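Local coordinates for enoyl-CoA hydratase subunit II (PDB 2EJ5) that hydrates the double bond of enoyl-CoA thioesters, as a crotonase-fold member of the enoyl-CoA hydratase/isomerase family, and may serve phenylacetic acid catabolism, at the interface of chains A and B. Numbering follows the deposited sequence. Chains: chain A/B, Enoyl-CoA hydratase subunit II.

Contact 1: the interface of chains A and B. Residues chain A 118, 192, 195-196, 199, 204; chain B 160-161.
B:Val160 and B:Leu161, the last two residues of helix 152-161, insert their branches among apolar side chains of chain A, a worked example of a helix end seated in a neighbour's groove. The van der Waals packing is shared out by branch. CG1 of B:Val160 lies 3.6 Å from CD2 of A:Leu196. It meets the A:Phe118 ring at its edge and in plane, 3.8 Å from CZ. CD1 of A:Ile204 approaches it at 4.0 Å. Of the B:Leu161 methyls, CD1 lies near CE1 of A:Phe118, the side chains running antiparallel, and near the rim of A:Phe192, whereas CD2 touches A:Leu196. The rings of A:Phe118 and A:Phe192 brace each other, CZ of A:Phe192 standing 3.7 Å above the A:Phe118 plane near its rim.

Polar groups gather at one side. With CG anti to the backbone N (chi1 159°) and the chain extended to NE, A:Arg195 lays one face of its guanidinium over CD2 of B:Leu161, 4.0 Å from CZ. NH2 of A:Arg195 hydrogen-bonds to a water at 2.7 Å. This water bridges to the carbonyl O of B:Leu161 at a short, perhaps imprecise 2.4 Å. The patch anchors one subunit's helix end on the next, probably supporting the family's oligomeric assembly.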
# COMPACT_ATOMS: atom_id res chain seq x y z
N PHE A 118 -15.20 4.45 -6.05
CA PHE A 118 -15.26 5.71 -5.31
C PHE A 118 -16.26 5.53 -4.18
O PHE A 118 -17.23 4.75 -4.33
CB PHE A 118 -15.76 6.84 -6.22
CG PHE A 118 -14.93 7.04 -7.47
CD1 PHE A 118 -13.77 7.84 -7.43
CD2 PHE A 118 -15.31 6.47 -8.67
CE1 PHE A 118 -12.99 8.05 -8.56
CE2 PHE A 118 -14.55 6.68 -9.82
CZ PHE A 118 -13.38 7.49 -9.77
N PHE A 192 -21.66 13.90 -9.41
CA PHE A 192 -20.43 13.07 -9.46
C PHE A 192 -20.65 11.90 -10.43
O PHE A 192 -19.84 11.65 -11.30
CB PHE A 192 -20.06 12.58 -8.04
CG PHE A 192 -18.69 11.91 -7.95
CD1 PHE A 192 -17.54 12.67 -7.82
CD2 PHE A 192 -18.58 10.52 -7.99
CE1 PHE A 192 -16.29 12.06 -7.73
CE2 PHE A 192 -17.33 9.89 -7.92
CZ PHE A 192 -16.18 10.66 -7.79
N ARG A 195 -20.97 13.21 -13.93
CA ARG A 195 -19.66 13.59 -14.39
C ARG A 195 -18.85 12.37 -14.88
O ARG A 195 -18.22 12.44 -15.91
CB ARG A 195 -18.91 14.34 -13.30
CG ARG A 195 -17.44 14.34 -13.50
CD ARG A 195 -16.73 15.04 -12.35
NE ARG A 195 -15.32 15.26 -12.71
CZ ARG A 195 -14.36 15.55 -11.83
NH1 ARG A 195 -14.63 15.65 -10.53
NH2 ARG A 195 -13.12 15.73 -12.26
N LEU A 196 -18.89 11.25 -14.14
CA LEU A 196 -18.22 10.01 -14.59
C LEU A 196 -18.88 9.43 -15.84
O LEU A 196 -18.18 8.96 -16.76
CB LEU A 196 -18.26 8.96 -13.49
CG LEU A 196 -17.28 9.18 -12.34
CD1 LEU A 196 -17.72 8.36 -11.15
CD2 LEU A 196 -15.90 8.73 -12.80
N MET A 199 -17.47 10.61 -19.09
CA MET A 199 -16.05 10.40 -19.39
C MET A 199 -15.90 9.22 -20.37
O MET A 199 -16.90 8.54 -20.66
CB MET A 199 -15.29 10.12 -18.07
CG MET A 199 -15.38 11.24 -17.05
SD MET A 199 -14.08 11.09 -15.81
CE MET A 199 -12.66 11.66 -16.77
N ILE A 204 -11.94 3.96 -19.01
CA ILE A 204 -12.14 3.71 -17.56
C ILE A 204 -12.20 2.19 -17.28
O ILE A 204 -11.64 1.71 -16.31
CB ILE A 204 -13.40 4.40 -17.00
CG1 ILE A 204 -13.22 5.95 -17.04
CG2 ILE A 204 -13.72 3.94 -15.54
CD1 ILE A 204 -14.52 6.70 -16.75
N VAL B 160 -8.68 8.15 -13.24
CA VAL B 160 -10.02 8.21 -13.82
C VAL B 160 -10.48 9.64 -13.95
O VAL B 160 -10.98 10.05 -15.01
CB VAL B 160 -11.08 7.31 -13.07
CG1 VAL B 160 -12.54 7.63 -13.45
CG2 VAL B 160 -10.76 5.84 -13.30
N LEU B 161 -10.31 10.41 -12.89
CA LEU B 161 -10.76 11.80 -12.92
C LEU B 161 -9.75 12.68 -13.63
O LEU B 161 -10.12 13.72 -14.20
CB LEU B 161 -11.06 12.28 -11.51
CG LEU B 161 -12.25 11.51 -10.88
CD1 LEU B 161 -12.46 11.94 -9.43
CD2 LEU B 161 -13.56 11.64 -11.71
O HOH W 1 -12.02 15.15 -14.62

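Contact 2: the interface of chains A and B. Residues chain A 117-118, 207-208, 211; chain B 156, 160.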
# COMPACT_ATOMS: atom_id res chain seq x y z
N ASP A 117 -15.31 1.71 -6.64
CA ASP A 117 -14.17 2.52 -7.12
C ASP A 117 -14.06 3.86 -6.39
O ASP A 117 -12.93 4.37 -6.17
CB ASP A 117 -14.30 2.80 -8.64
CG ASP A 117 -14.46 1.53 -9.45
OD1 ASP A 117 -13.63 0.59 -9.27
OD2 ASP A 117 -15.39 1.46 -10.28
N PHE A 118 -15.20 4.45 -6.05
CA PHE A 118 -15.26 5.71 -5.31
C PHE A 118 -16.26 5.53 -4.18
O PHE A 118 -17.23 4.75 -4.33
CB PHE A 118 -15.76 6.84 -6.22
CG PHE A 118 -14.93 7.04 -7.47
CD1 PHE A 118 -13.77 7.84 -7.43
CD2 PHE A 118 -15.31 6.47 -8.67
CE1 PHE A 118 -12.99 8.05 -8.56
CE2 PHE A 118 -14.55 6.68 -9.82
CZ PHE A 118 -13.38 7.49 -9.77
N ILE A 207 -8.64 0.85 -17.52
CA ILE A 207 -7.83 1.16 -16.34
C ILE A 207 -8.20 0.27 -15.14
O ILE A 207 -7.29 -0.19 -14.39
CB ILE A 207 -7.78 2.68 -15.98
CG1 ILE A 207 -8.97 3.08 -15.15
CG2 ILE A 207 -7.51 3.56 -17.18
CD1 ILE A 207 -8.61 3.03 -13.67
N LYS A 208 -9.48 -0.04 -14.96
CA LYS A 208 -9.86 -1.01 -13.95
C LYS A 208 -9.26 -2.39 -14.24
O LYS A 208 -8.87 -3.13 -13.32
CB LYS A 208 -11.38 -1.09 -13.86
CG LYS A 208 -11.99 0.07 -13.12
CD LYS A 208 -13.51 0.02 -13.12
CE LYS A 208 -14.05 -1.13 -12.18
NZ LYS A 208 -15.38 -0.81 -11.52
N LEU A 211 -5.66 -2.12 -13.27
CA LEU A 211 -5.48 -2.12 -11.81
C LEU A 211 -5.56 -3.54 -11.23
O LEU A 211 -4.85 -3.86 -10.30
CB LEU A 211 -6.48 -1.19 -11.10
CG LEU A 211 -6.13 0.32 -11.27
CD1 LEU A 211 -7.27 1.15 -10.80
CD2 LEU A 211 -4.79 0.74 -10.53
N LEU B 156 -6.86 5.09 -8.62
CA LEU B 156 -8.03 5.09 -9.51
C LEU B 156 -8.58 6.53 -9.71
O LEU B 156 -8.89 6.94 -10.83
CB LEU B 156 -9.09 4.11 -8.98
CG LEU B 156 -10.25 3.85 -9.96
CD1 LEU B 156 -10.78 2.44 -9.86
CD2 LEU B 156 -11.31 4.90 -9.70
N VAL B 160 -8.68 8.15 -13.24
CA VAL B 160 -10.02 8.21 -13.82
C VAL B 160 -10.48 9.64 -13.95
O VAL B 160 -10.98 10.05 -15.01
CB VAL B 160 -11.08 7.31 -13.07
CG1 VAL B 160 -12.54 7.63 -13.45
CG2 VAL B 160 -10.76 5.84 -13.30
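B:Leu156 sits at the apolar centre, its side chain touched by A:Asp117, A:Phe118, A:Ile207 and A:Leu211. Its CG stands opposite the backbone N (chi1 -170°), which carries both methyls away from helix 152-161 into chain A. CD2 lies over one face of the A:Phe118 ring, opposite the face that A:Phe192 meets, displaced toward CZ and 3.3 Å from that atom. CD1 turns the other way, 3.9 Å from CD1 of A:Leu211, whose side chain runs at about a right angle to that of the leucine.

One turn further along, CG2 of B:Val160, the branch turned from the phenylalanine, packs 3.6 Å from CD1 of A:Ile207. The isoleucine places CG1 in the crowded position between its backbone N and carbonyl carbon (chi1 84°), and both CG1 and CD1 bear on the valine methyl.

Toward the rim, CB of A:Asp117 lies 3.7 Å from CD1 of B:Leu156. Its carboxylate is held within chain A by a salt bridge: OD2 accepts from NZ of A:Lys208 on its syn lone pair, the side of the other carboxylate oxygen, at 2.6 Å. This bridge ties the loop before strand 118-122 to helix 201-216, the two chain A elements between which helix 152-161 of chain B lodges.

Contact 3: the interface of chains A and B. Residues chain A 227, 230-231; chain B 74-76.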
# COMPACT_ATOMS: atom_id res chain seq x y z
N ALA A 227 0.24 -2.54 -22.80
CA ALA A 227 0.37 -2.24 -24.23
C ALA A 227 -0.86 -2.72 -24.99
O ALA A 227 -1.40 -2.02 -25.83
CB ALA A 227 1.64 -2.90 -24.79
N GLN A 230 -3.84 -0.33 -24.31
CA GLN A 230 -3.67 0.95 -24.96
C GLN A 230 -3.92 0.83 -26.46
O GLN A 230 -4.36 1.80 -27.04
CB GLN A 230 -2.27 1.53 -24.74
CG GLN A 230 -2.16 3.03 -25.02
CD GLN A 230 -2.88 3.85 -23.96
OE1 GLN A 230 -4.12 3.75 -23.77
NE2 GLN A 230 -2.10 4.63 -23.23
N ARG A 231 -3.59 -0.33 -27.07
CA ARG A 231 -3.96 -0.58 -28.49
C ARG A 231 -5.46 -0.47 -28.61
O ARG A 231 -5.95 0.25 -29.48
CB ARG A 231 -3.42 -1.94 -29.00
CG ARG A 231 -3.74 -2.27 -30.45
CD ARG A 231 -3.55 -3.73 -30.78
NE ARG A 231 -4.55 -4.58 -30.10
CZ ARG A 231 -5.78 -4.83 -30.55
NH1 ARG A 231 -6.21 -4.31 -31.70
NH2 ARG A 231 -6.59 -5.60 -29.82
N ASP B 74 -0.29 2.18 -34.10
CA ASP B 74 -0.68 1.21 -33.07
C ASP B 74 -0.06 1.63 -31.73
O ASP B 74 1.16 1.61 -31.58
CB ASP B 74 -0.23 -0.19 -33.49
CG ASP B 74 -0.82 -1.31 -32.61
OD1 ASP B 74 -0.85 -1.19 -31.37
OD2 ASP B 74 -1.23 -2.34 -33.19
N HIS B 75 -0.91 2.03 -30.80
CA HIS B 75 -0.49 2.43 -29.45
C HIS B 75 0.23 1.33 -28.68
O HIS B 75 1.14 1.60 -27.88
CB HIS B 75 -1.69 2.95 -28.66
CG HIS B 75 -2.27 4.20 -29.23
ND1 HIS B 75 -3.11 4.21 -30.32
CD2 HIS B 75 -2.12 5.50 -28.87
CE1 HIS B 75 -3.46 5.45 -30.61
NE2 HIS B 75 -2.88 6.25 -29.74
N GLY B 76 -0.17 0.09 -28.93
CA GLY B 76 0.50 -1.04 -28.31
C GLY B 76 1.95 -1.16 -28.72
O GLY B 76 2.83 -1.37 -27.88
O HOH W 2 -4.30 1.57 -31.27
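Helix 219-235 of chain A, through A:Ala227, A:Gln230 and A:Arg231, meets the start of helix 75-92 of chain B and the loop residue B:Asp74 just ahead of it. The contact illustrates how a helix N-terminus can be matched to a neighbouring helix largely through backbone groups and aliphatic stems.

A:Arg231 turns the stem of its side chain, not its charged end, toward the B:Asp74 carboxylate. CG, anti to the backbone N (chi1 -179°), lies 3.2 Å from OD1 of B:Asp74, and CD lies 3.6 Å from OD2. The chain then bends at chi3 (68°), and NE stays 5.0 Å from OD2; attraction between these opposite charges, if any, would act at a distance. OD1 of B:Asp74 is instead engaged within its own chain, accepting a 2.8 Å hydrogen bond from N of B:Gly76, an N-cap-like arrangement. The N meets OD1 almost head-on, but the bond is clearly bent at the hydrogen.

Beside it, CB of B:His75 packs against CG of A:Gln230 at 3.7 Å, the amide and imidazole planes 70° apart. A water bridges the chains, 2.8 Å from O of A:Arg231 and 3.0 Å from ND1 of B:His75, in the plane of the imidazole at its edge. CA of B:Gly76 lies 3.3 Å from O of A:Ala227, backbone against backbone. The site thus joins the late helical part of chain A to the first turn of helix 75-92 in chain B.

Contact 1 and contact 2 are neighbouring portions of one seat: the centres of their C-alpha atoms are about 9 Å apart, and both use A:Phe118 and B:Val160 as well as helix 201-216 of chain A and helix 152-161 of chain B. Contact 3 stands apart, its C-alpha centre about 22 Å from that of contact 1 and 19 Å from that of contact 2, and draws on different helices of both chains. Two separated areas may restrict rocking between the subunits. The chains do not meet as an exact two-fold, which agrees with the three-copy deposited assembly and the trimeric units typical of crotonase-fold enzymes.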